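Local coordinates for protein Cyp101j2 (Sphingobium yanoikuyae, PDB 5KYO) that probably works as a heme-dependent cytochrome P450 monooxygenase that hydroxylates the monoterpene 1,8-cineole, at residues Q61-I66 against T344-M349; E231-K236 against M241-I246; P300-D305 against F360-K365. All coordinates share one frame; numbering follows the deposited sequence.

Contact 1: Q61-I66 against T344-M349; sequences QSWREI and TVVVAM
V345, one residue after T344, which touches the heme, lays its CG1 methyl over one face of the W63 indole, where helix 59-69 meets the short helix 344-348. CG1 sits 3.8 Å from the centroid of the five-membered ring, a CH-pi contact. Its closest ring atom is W63 CD2, 3.5 Å from V345 CG1. With CG1 anti to the backbone N (chi1 -179°), this branch of V345 is the one carried against the ring. One residue on, V346 CG1 meets the six-membered end of the indole at W63 CE3 and CZ3, 3.8 Å from each, so the two valines touch different parts of one ring, V346 obliquely. V346 also packs on M67 of the same partner helix and on A92 of helix 89-97. The indole NE1 is bonded to N415 OD1, which gives the buried N-H a partner and probably limits how the ring can turn. At M349 the contact becomes polar: its O lies at the edge of the R64 guanidinium, 2.7 Å from NH1, but the hydrogen bond is weak because the N-H...O angle is only 124°. The R64 chain bends at chi3 (54°) to bring NH1 there, and its CG rests 3.9 Å from M349 CB. The chemistry is thus a largely apolar, buried joint between an N-terminal helix and the chain leaving the heme pocket, with one bent bond at its border.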
loop_
_atom_site.group_PDB
_atom_site.type_symbol
_atom_site.label_atom_id
_atom_site.label_comp_id
_atom_site.label_asym_id
_atom_site.label_seq_id
_atom_site.Cartn_x
_atom_site.Cartn_y
_atom_site.Cartn_z
ATOM N N GLN A 61 2.207 -0.588 -17.684
ATOM C CA GLN A 61 2.376 -1.137 -19.022
ATOM C C GLN A 61 3.328 -2.332 -18.988
ATOM O O GLN A 61 3.019 -3.385 -19.518
ATOM C CB GLN A 61 2.896 -0.053 -19.976
ATOM C CG GLN A 61 3.463 -0.571 -21.290
ATOM C CD GLN A 61 4.377 0.446 -21.967
ATOM O OE1 GLN A 61 5.149 1.139 -21.303
ATOM N NE2 GLN A 61 4.290 0.538 -23.294
ATOM N N SER A 62 4.479 -2.142 -18.347
ATOM C CA SER A 62 5.450 -3.204 -18.089
ATOM C C SER A 62 4.801 -4.490 -17.569
ATOM O O SER A 62 5.064 -5.603 -18.081
ATOM C CB SER A 62 6.493 -2.700 -17.084
ATOM O OG SER A 62 7.501 -3.663 -16.842
ATOM N N TRP A 63 3.962 -4.328 -16.548
ATOM C CA TRP A 63 3.244 -5.445 -15.943
ATOM C C TRP A 63 2.309 -6.103 -16.947
ATOM O O TRP A 63 2.199 -7.321 -16.995
ATOM C CB TRP A 63 2.439 -4.984 -14.719
ATOM C CG TRP A 63 3.213 -4.921 -13.435
ATOM C CD1 TRP A 63 4.067 -3.931 -13.035
ATOM C CD2 TRP A 63 3.193 -5.881 -12.376
ATOM N NE1 TRP A 63 4.587 -4.228 -11.799
ATOM C CE2 TRP A 63 4.061 -5.420 -11.374
ATOM C CE3 TRP A 63 2.526 -7.091 -12.184
ATOM C CZ2 TRP A 63 4.283 -6.130 -10.192
ATOM C CZ3 TRP A 63 2.749 -7.798 -11.012
ATOM C CH2 TRP A 63 3.618 -7.316 -10.033
ATOM N N ARG A 64 1.636 -5.292 -17.757
ATOM C CA ARG A 64 0.709 -5.828 -18.742
ATOM C C ARG A 64 1.441 -6.680 -19.786
ATOM O O ARG A 64 0.907 -7.684 -20.263
ATOM C CB ARG A 64 -0.065 -4.693 -19.417
ATOM C CG ARG A 64 -1.201 -4.130 -18.566
ATOM C CD ARG A 64 -1.732 -2.832 -19.143
ATOM N NE ARG A 64 -2.130 -2.978 -20.540
ATOM C CZ ARG A 64 -3.298 -3.472 -20.940
ATOM N NH1 ARG A 64 -4.189 -3.880 -20.048
ATOM N NH2 ARG A 64 -3.577 -3.560 -22.235
ATOM N N GLU A 65 2.667 -6.291 -20.124
ATOM C CA GLU A 65 3.481 -7.074 -21.056
ATOM C C GLU A 65 3.898 -8.403 -20.438
ATOM O O GLU A 65 3.936 -9.428 -21.121
ATOM C CB GLU A 65 4.717 -6.289 -21.500
ATOM C CG GLU A 65 4.557 -5.630 -22.862
ATOM C CD GLU A 65 4.278 -6.641 -23.962
ATOM O OE1 GLU A 65 3.140 -6.669 -24.480
ATOM O OE2 GLU A 65 5.200 -7.408 -24.314
ATOM N N ILE A 66 4.208 -8.382 -19.145
ATOM C CA ILE A 66 4.521 -9.611 -18.416
ATOM C C ILE A 66 3.318 -10.547 -18.447
ATOM O O ILE A 66 3.460 -11.742 -18.730
ATOM C CB ILE A 66 4.927 -9.314 -16.967
ATOM C CG1 ILE A 66 6.275 -8.594 -16.941
ATOM C CG2 ILE A 66 5.006 -10.605 -16.149
ATOM C CD1 ILE A 66 6.730 -8.176 -15.559
ATOM N N THR A 344 -2.183 -6.969 -6.623
ATOM C CA THR A 344 -3.342 -6.147 -6.904
ATOM C C THR A 344 -3.217 -5.584 -8.319
ATOM O O THR A 344 -4.215 -5.290 -8.948
ATOM C CB THR A 344 -3.496 -4.993 -5.898
ATOM O OG1 THR A 344 -2.384 -4.110 -6.022
ATOM C CG2 THR A 344 -3.511 -5.535 -4.464
ATOM N N VAL A 345 -1.978 -5.455 -8.792
ATOM C CA VAL A 345 -1.654 -4.866 -10.095
ATOM C C VAL A 345 -2.288 -5.617 -11.261
ATOM O O VAL A 345 -2.817 -4.996 -12.186
ATOM C CB VAL A 345 -0.120 -4.819 -10.331
ATOM C CG1 VAL A 345 0.206 -4.182 -11.687
ATOM C CG2 VAL A 345 0.567 -4.075 -9.201
ATOM N N VAL A 346 -2.265 -6.947 -11.205
ATOM C CA VAL A 346 -2.747 -7.753 -12.330
ATOM C C VAL A 346 -4.271 -7.793 -12.389
ATOM O O VAL A 346 -4.845 -8.242 -13.379
ATOM C CB VAL A 346 -2.177 -9.191 -12.284
ATOM C CG1 VAL A 346 -0.673 -9.131 -12.116
ATOM C CG2 VAL A 346 -2.789 -9.984 -11.162
ATOM N N VAL A 347 -4.921 -7.277 -11.353
ATOM C CA VAL A 347 -6.380 -7.253 -11.305
ATOM C C VAL A 347 -6.962 -6.157 -12.212
ATOM O O VAL A 347 -7.591 -6.463 -13.231
ATOM C CB VAL A 347 -6.887 -7.068 -9.851
ATOM C CG1 VAL A 347 -8.388 -6.849 -9.828
ATOM C CG2 VAL A 347 -6.517 -8.283 -9.019
ATOM N N ALA A 348 -6.731 -4.891 -11.877
ATOM C CA ALA A 348 -7.310 -3.797 -12.663
ATOM C C ALA A 348 -6.659 -3.644 -14.033
ATOM O O ALA A 348 -7.239 -3.026 -14.922
ATOM C CB ALA A 348 -7.214 -2.467 -11.892
ATOM N N MET A 349 -5.467 -4.204 -14.224
ATOM C CA MET A 349 -4.790 -4.060 -15.516
ATOM C C MET A 349 -5.129 -5.164 -16.503
ATOM O O MET A 349 -4.697 -5.115 -17.663
ATOM C CB MET A 349 -3.278 -3.998 -15.326
ATOM C CG MET A 349 -2.815 -2.778 -14.565
ATOM S SD MET A 349 -3.122 -1.248 -15.464
ATOM C CE MET A 349 -4.483 -0.570 -14.546
#

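Contact 2: E231-K236 against M241-I246; sequences EARRIK and MISRMI
I246 meets R233 and R234, and S243 meets R233, where two consecutive helices of the P450 fold, 215-235 and 241-246, pack across a tight connection; they probably correspond to the G and H helices of the family. The axes of the two short segments approach to 9.5 Å, at an angle of 67°, and K236 is the first residue to leave the helical course. The apolar part is built on I246. Its CD1 touches R234 CG at 3.6 Å and R233 CB at 3.8 Å, using the aliphatic stems of both arginines, while its CG1 stands 4.2 Å above the plane of the R234 guanidinium, toward the rim. I242 comes to the guanidinium of R233 at its edge and also packs on V229, I230 and C264. Polar ends are held mainly by residues outside the two segments. S243 OG lies 3.3 Å from R233 CD, a contact without a bond; the hydroxyl is instead engaged by G238 N and D240 OD1. R233 itself bends at chi2 (-113°), and its guanidinium makes a salt bridge to D240 and hydrogen bonds to the carbonyl oxygens of V189 and D190. Charge gathers round R234, whose NH2 pairs with D257, while its NE makes a salt bridge to E231 OE2, with a weak hydrogen bond; the arginine probably eases the closeness of those two carboxylates. Water completes the contact: it lies in the guanidinium plane, accepts from R234 NH1 at 3.0 Å and donates to I246 O at 3.3 Å.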
loop_
_atom_site.group_PDB
_atom_site.type_symbol
_atom_site.label_atom_id
_atom_site.label_comp_id
_atom_site.label_asym_id
_atom_site.label_seq_id
_atom_site.Cartn_x
_atom_site.Cartn_y
_atom_site.Cartn_z
ATOM N N GLU A 231 0.575 1.805 28.449
ATOM C CA GLU A 231 0.404 1.666 29.890
ATOM C C GLU A 231 -0.147 2.957 30.529
ATOM O O GLU A 231 -1.012 2.908 31.411
ATOM C CB GLU A 231 1.736 1.249 30.536
ATOM C CG GLU A 231 2.070 -0.213 30.331
ATOM C CD GLU A 231 0.958 -1.131 30.819
ATOM O OE1 GLU A 231 0.424 -0.881 31.923
ATOM O OE2 GLU A 231 0.619 -2.093 30.100
ATOM N N ALA A 232 0.331 4.106 30.063
ATOM C CA ALA A 232 -0.228 5.393 30.483
ATOM C C ALA A 232 -1.724 5.510 30.155
ATOM O O ALA A 232 -2.478 6.095 30.924
ATOM C CB ALA A 232 0.537 6.539 29.847
ATOM N N ARG A 233 -2.165 4.931 29.045
ATOM C CA ARG A 233 -3.564 5.075 28.630
ATOM C C ARG A 233 -4.474 4.047 29.278
ATOM O O ARG A 233 -5.707 4.189 29.277
ATOM C CB ARG A 233 -3.679 4.994 27.095
ATOM C CG ARG A 233 -2.752 5.959 26.346
ATOM C CD ARG A 233 -3.458 7.061 25.579
ATOM N NE ARG A 233 -2.561 8.195 25.345
ATOM C CZ ARG A 233 -2.052 8.547 24.166
ATOM N NH1 ARG A 233 -2.325 7.845 23.060
ATOM N NH2 ARG A 233 -1.248 9.603 24.092
ATOM N N ARG A 234 -3.879 2.994 29.824
ATOM C CA ARG A 234 -4.634 2.072 30.674
ATOM C C ARG A 234 -5.025 2.755 31.971
ATOM O O ARG A 234 -6.048 2.433 32.560
ATOM C CB ARG A 234 -3.835 0.814 30.979
ATOM C CG ARG A 234 -3.492 -0.014 29.759
ATOM C CD ARG A 234 -3.050 -1.404 30.163
ATOM N NE ARG A 234 -2.682 -2.230 29.022
ATOM C CZ ARG A 234 -3.544 -2.910 28.276
ATOM N NH1 ARG A 234 -4.846 -2.848 28.533
ATOM N NH2 ARG A 234 -3.104 -3.640 27.259
ATOM N N ILE A 235 -4.185 3.686 32.413
ATOM C CA ILE A 235 -4.415 4.447 33.642
ATOM C C ILE A 235 -5.306 5.660 33.382
ATOM O O ILE A 235 -6.205 5.957 34.148
ATOM C CB ILE A 235 -3.085 4.910 34.238
ATOM C CG1 ILE A 235 -2.428 3.748 34.997
ATOM C CG2 ILE A 235 -3.275 6.122 35.098
ATOM C CD1 ILE A 235 -1.029 4.074 35.536
ATOM N N LYS A 236 -5.052 6.349 32.274
ATOM C CA LYS A 236 -5.807 7.545 31.925
ATOM C C LYS A 236 -6.181 7.495 30.445
ATOM O O LYS A 236 -5.453 8.009 29.600
ATOM C CB LYS A 236 -4.993 8.805 32.229
ATOM C CG LYS A 236 -5.737 10.109 31.920
ATOM C CD LYS A 236 -4.845 11.337 32.030
ATOM C CE LYS A 236 -3.779 11.350 30.957
ATOM N NZ LYS A 236 -3.209 12.715 30.751
ATOM N N MET A 241 -6.712 6.337 19.192
ATOM C CA MET A 241 -6.894 4.955 18.758
ATOM C C MET A 241 -6.313 3.915 19.733
ATOM O O MET A 241 -6.858 2.815 19.866
ATOM C CB MET A 241 -6.292 4.756 17.362
ATOM C CG MET A 241 -6.604 3.386 16.778
ATOM S SD MET A 241 -5.919 3.168 15.127
ATOM C CE MET A 241 -6.192 1.420 14.857
ATOM N N ILE A 242 -5.216 4.243 20.396
ATOM C CA ILE A 242 -4.681 3.349 21.430
ATOM C C ILE A 242 -5.684 3.161 22.581
ATOM O O ILE A 242 -5.960 2.026 23.010
ATOM C CB ILE A 242 -3.337 3.867 22.001
ATOM C CG1 ILE A 242 -2.245 3.760 20.940
ATOM C CG2 ILE A 242 -2.930 3.041 23.234
ATOM C CD1 ILE A 242 -0.841 4.094 21.423
ATOM N N SER A 243 -6.234 4.269 23.074
ATOM C CA SER A 243 -7.245 4.191 24.125
ATOM C C SER A 243 -8.454 3.369 23.671
ATOM O O SER A 243 -9.013 2.612 24.456
ATOM C CB SER A 243 -7.696 5.587 24.557
ATOM O OG SER A 243 -6.628 6.317 25.129
ATOM N N ARG A 244 -8.842 3.497 22.400
ATOM C CA ARG A 244 -10.024 2.807 21.890
ATOM C C ARG A 244 -9.775 1.329 21.802
ATOM O O ARG A 244 -10.648 0.514 22.121
ATOM C CB ARG A 244 -10.432 3.361 20.513
ATOM C CG ARG A 244 -10.887 4.808 20.559
ATOM C CD ARG A 244 -11.605 5.226 19.279
ATOM N NE ARG A 244 -10.827 4.959 18.060
ATOM C CZ ARG A 244 -10.053 5.859 17.454
ATOM N NH1 ARG A 244 -9.931 7.083 17.956
ATOM N NH2 ARG A 244 -9.389 5.535 16.354
ATOM N N MET A 245 -8.572 0.967 21.381
ATOM C CA MET A 245 -8.216 -0.439 21.287
ATOM C C MET A 245 -8.106 -1.077 22.673
ATOM O O MET A 245 -8.521 -2.221 22.869
ATOM C CB MET A 245 -6.913 -0.601 20.506
ATOM C CG MET A 245 -7.115 -0.386 19.018
ATOM S SD MET A 245 -5.599 -0.532 18.063
ATOM C CE MET A 245 -4.524 0.627 18.909
ATOM N N ILE A 246 -7.564 -0.317 23.621
ATOM C CA ILE A 246 -7.441 -0.735 25.015
ATOM C C ILE A 246 -8.792 -1.076 25.654
ATOM O O ILE A 246 -8.917 -2.060 26.396
ATOM C CB ILE A 246 -6.759 0.365 25.865
ATOM C CG1 ILE A 246 -5.240 0.272 25.757
ATOM C CG2 ILE A 246 -7.138 0.238 27.324
ATOM C CD1 ILE A 246 -4.529 1.329 26.596
HETATM O O HOH W 1 -6.465 -4.215 26.476
#

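Contact 3: P300-D305 against F360-K365; sequences PSLIDD and FRLGRK
D305 and L362 mark the nearest backbone approach, their CA atoms 6.4 Å apart, where the start of helix 303-313 faces the irregular chain of 360-365. In the P450 fold, helix 303-313 probably corresponds to helix K and 360-365 to the meander that precedes the cysteine-ligand loop. Residues 300-302 already have helical backbone angles without the regular bonds, and I303 N reaches back to P300 O at 3.1 Å. The facing chain runs extended through F360 and R361, coils through L362 and G363, and extends again at R364. R364 makes a salt bridge to E309 of helix 303-313, consistent with the Glu-Arg-Arg network of the family, and the same carboxylate accepts from the backbone N of R361.

Among the side chains, polar contact centres on D305, but this residue was deposited in two conformers, so its details hold for one of them and are doubtful beyond it. In that conformer CG is anti to the residue's own N (chi1 -177°), sending the carboxylate toward the loop. Its OD1 then forms a salt bridge with R367 NH1, and R367 NH2 in turn binds R361 O, so one arginine joins both segments. A water, with the same reservation, lies 3.0 Å from D305 OD1 and 2.7 Å from R364 O. The F360 ring meets those of F310 and H285 beside the contact. The apolar part is slight and lies at the protein surface. L362 leans on L292 and A306 as well as on L302, which it crosses at about a right angle. These two leucines come together through single methyls, L302 CD1 to L362 CD1 at 4.2 Å.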
loop_
_atom_site.group_PDB
_atom_site.type_symbol
_atom_site.label_atom_id
_atom_site.label_comp_id
_atom_site.label_asym_id
_atom_site.label_seq_id
_atom_site.Cartn_x
_atom_site.Cartn_y
_atom_site.Cartn_z
ATOM N N PRO A 300 -12.779 22.096 -9.616
ATOM C CA PRO A 300 -12.397 21.184 -8.533
ATOM C C PRO A 300 -13.486 20.187 -8.167
ATOM O O PRO A 300 -13.203 19.260 -7.414
ATOM C CB PRO A 300 -12.134 22.129 -7.355
ATOM C CG PRO A 300 -12.976 23.312 -7.650
ATOM C CD PRO A 300 -12.930 23.479 -9.137
ATOM N N SER A 301 -14.705 20.354 -8.678
ATOM C CA SER A 301 -15.758 19.393 -8.352
ATOM C C SER A 301 -15.456 18.039 -9.001
ATOM O O SER A 301 -16.089 17.032 -8.676
ATOM C CB SER A 301 -17.135 19.887 -8.801
ATOM O OG SER A 301 -17.225 19.921 -10.210
ATOM N N LEU A 302 -14.491 18.027 -9.914
ATOM C CA LEU A 302 -14.085 16.794 -10.581
ATOM C C LEU A 302 -13.219 15.911 -9.685
ATOM O O LEU A 302 -12.864 14.799 -10.063
ATOM C CB LEU A 302 -13.323 17.108 -11.868
ATOM C CG LEU A 302 -14.044 17.971 -12.900
ATOM C CD1 LEU A 302 -13.116 18.230 -14.063
ATOM C CD2 LEU A 302 -15.289 17.255 -13.371
ATOM N N ILE A 303 -12.858 16.407 -8.506
ATOM C CA ILE A 303 -11.826 15.723 -7.732
ATOM C C ILE A 303 -12.315 14.386 -7.160
ATOM O O ILE A 303 -11.577 13.395 -7.160
ATOM C CB ILE A 303 -11.292 16.643 -6.612
ATOM C CG1 ILE A 303 -10.351 17.686 -7.231
ATOM C CG2 ILE A 303 -10.548 15.844 -5.591
ATOM C CD1 ILE A 303 -9.700 18.628 -6.225
ATOM N N ASP A 304 -13.567 14.360 -6.711
ATOM C CA ASP A 304 -14.161 13.162 -6.129
ATOM C C ASP A 304 -14.120 11.947 -7.070
ATOM O O ASP A 304 -13.851 10.824 -6.626
ATOM C CB ASP A 304 -15.607 13.444 -5.703
ATOM C CG ASP A 304 -15.694 14.325 -4.459
ATOM O OD1 ASP A 304 -14.691 14.422 -3.716
ATOM O OD2 ASP A 304 -16.773 14.898 -4.208
ATOM N N ASP A 305 -14.362 12.166 -8.362
ATOM C CA ASP A 305 -14.406 11.099 -9.361
ATOM C C ASP A 305 -13.011 10.799 -9.904
ATOM O O ASP A 305 -12.693 9.674 -10.247
ATOM C CB ASP A 305 -15.359 11.502 -10.491
ATOM C CG ASP A 305 -15.521 10.428 -11.538
ATOM O OD1 ASP A 305 -16.185 9.409 -11.250
ATOM O OD2 ASP A 305 -15.005 10.621 -12.657
ATOM N N PHE A 360 -6.663 6.880 -18.384
ATOM C CA PHE A 360 -7.275 7.593 -17.273
ATOM C C PHE A 360 -8.519 8.296 -17.791
ATOM O O PHE A 360 -8.431 9.222 -18.600
ATOM C CB PHE A 360 -6.287 8.592 -16.639
ATOM C CG PHE A 360 -6.753 9.143 -15.311
ATOM C CD1 PHE A 360 -7.739 10.114 -15.266
ATOM C CD2 PHE A 360 -6.204 8.686 -14.117
ATOM C CE1 PHE A 360 -8.186 10.640 -14.066
ATOM C CE2 PHE A 360 -6.654 9.212 -12.889
ATOM C CZ PHE A 360 -7.646 10.186 -12.873
ATOM N N ARG A 361 -9.682 7.836 -17.344
ATOM C CA ARG A 361 -10.958 8.395 -17.760
ATOM C C ARG A 361 -11.829 8.831 -16.586
ATOM O O ARG A 361 -12.090 8.049 -15.680
ATOM C CB ARG A 361 -11.721 7.373 -18.606
ATOM C CG ARG A 361 -11.259 7.316 -20.057
ATOM C CD ARG A 361 -11.952 6.200 -20.823
ATOM N NE ARG A 361 -13.344 6.027 -20.415
ATOM C CZ ARG A 361 -14.019 4.888 -20.541
ATOM N NH1 ARG A 361 -13.425 3.821 -21.066
ATOM N NH2 ARG A 361 -15.285 4.808 -20.143
ATOM N N LEU A 362 -12.276 10.082 -16.608
ATOM C CA LEU A 362 -13.304 10.534 -15.676
ATOM C C LEU A 362 -14.688 9.971 -16.020
ATOM O O LEU A 362 -15.579 9.923 -15.179
ATOM C CB LEU A 362 -13.367 12.062 -15.651
ATOM C CG LEU A 362 -12.064 12.773 -15.281
ATOM C CD1 LEU A 362 -12.307 14.264 -15.072
ATOM C CD2 LEU A 362 -11.496 12.133 -14.027
ATOM N N GLY A 363 -14.884 9.538 -17.254
ATOM C CA GLY A 363 -16.204 9.071 -17.651
ATOM C C GLY A 363 -16.679 7.728 -17.101
ATOM O O GLY A 363 -17.840 7.359 -17.294
ATOM N N ARG A 364 -15.809 7.009 -16.397
ATOM C CA ARG A 364 -15.995 5.564 -16.211
ATOM C C ARG A 364 -17.256 5.124 -15.476
ATOM O O ARG A 364 -17.537 5.551 -14.353
ATOM C CB ARG A 364 -14.789 4.968 -15.497
ATOM C CG ARG A 364 -13.580 4.891 -16.372
ATOM C CD ARG A 364 -12.635 3.813 -15.926
ATOM N NE ARG A 364 -11.382 3.867 -16.673
ATOM C CZ ARG A 364 -11.090 3.100 -17.718
ATOM N NH1 ARG A 364 -11.963 2.199 -18.154
ATOM N NH2 ARG A 364 -9.917 3.228 -18.318
ATOM N N LYS A 365 -17.989 4.233 -16.135
ATOM C CA LYS A 365 -19.234 3.689 -15.628
ATOM C C LYS A 365 -18.961 2.449 -14.791
ATOM O O LYS A 365 -19.759 2.078 -13.934
ATOM C CB LYS A 365 -20.179 3.355 -16.785
ATOM C CG LYS A 365 -20.533 4.553 -17.655
ATOM C CD LYS A 365 -21.550 4.198 -18.728
ATOM C CE LYS A 365 -21.980 5.440 -19.497
ATOM N NZ LYS A 365 -23.045 5.130 -20.493
HETATM O O HOH W 2 -17.775 8.023 -13.337
#

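From the N terminus, helix 59-69 opens contact 1, which closes only at 344-349, after the chain has built most of its helices and the whole five-stranded sheet. Nested within this long loop, contact 2 closes a very short one, joining consecutive helices on the opposite side of the chain's centre, about 43 Å between contact centres. Contact 3 opens at 300-305, still inside the loop of contact 1, but closes at 360-365 beyond it, so the two cross; their nearest atoms are about 8 Å apart. Contacts 2 and 3 follow in series. Contacts 1 and 3 together tie the N-terminal helix and helix 303-313 to the chain beyond strand 339-343.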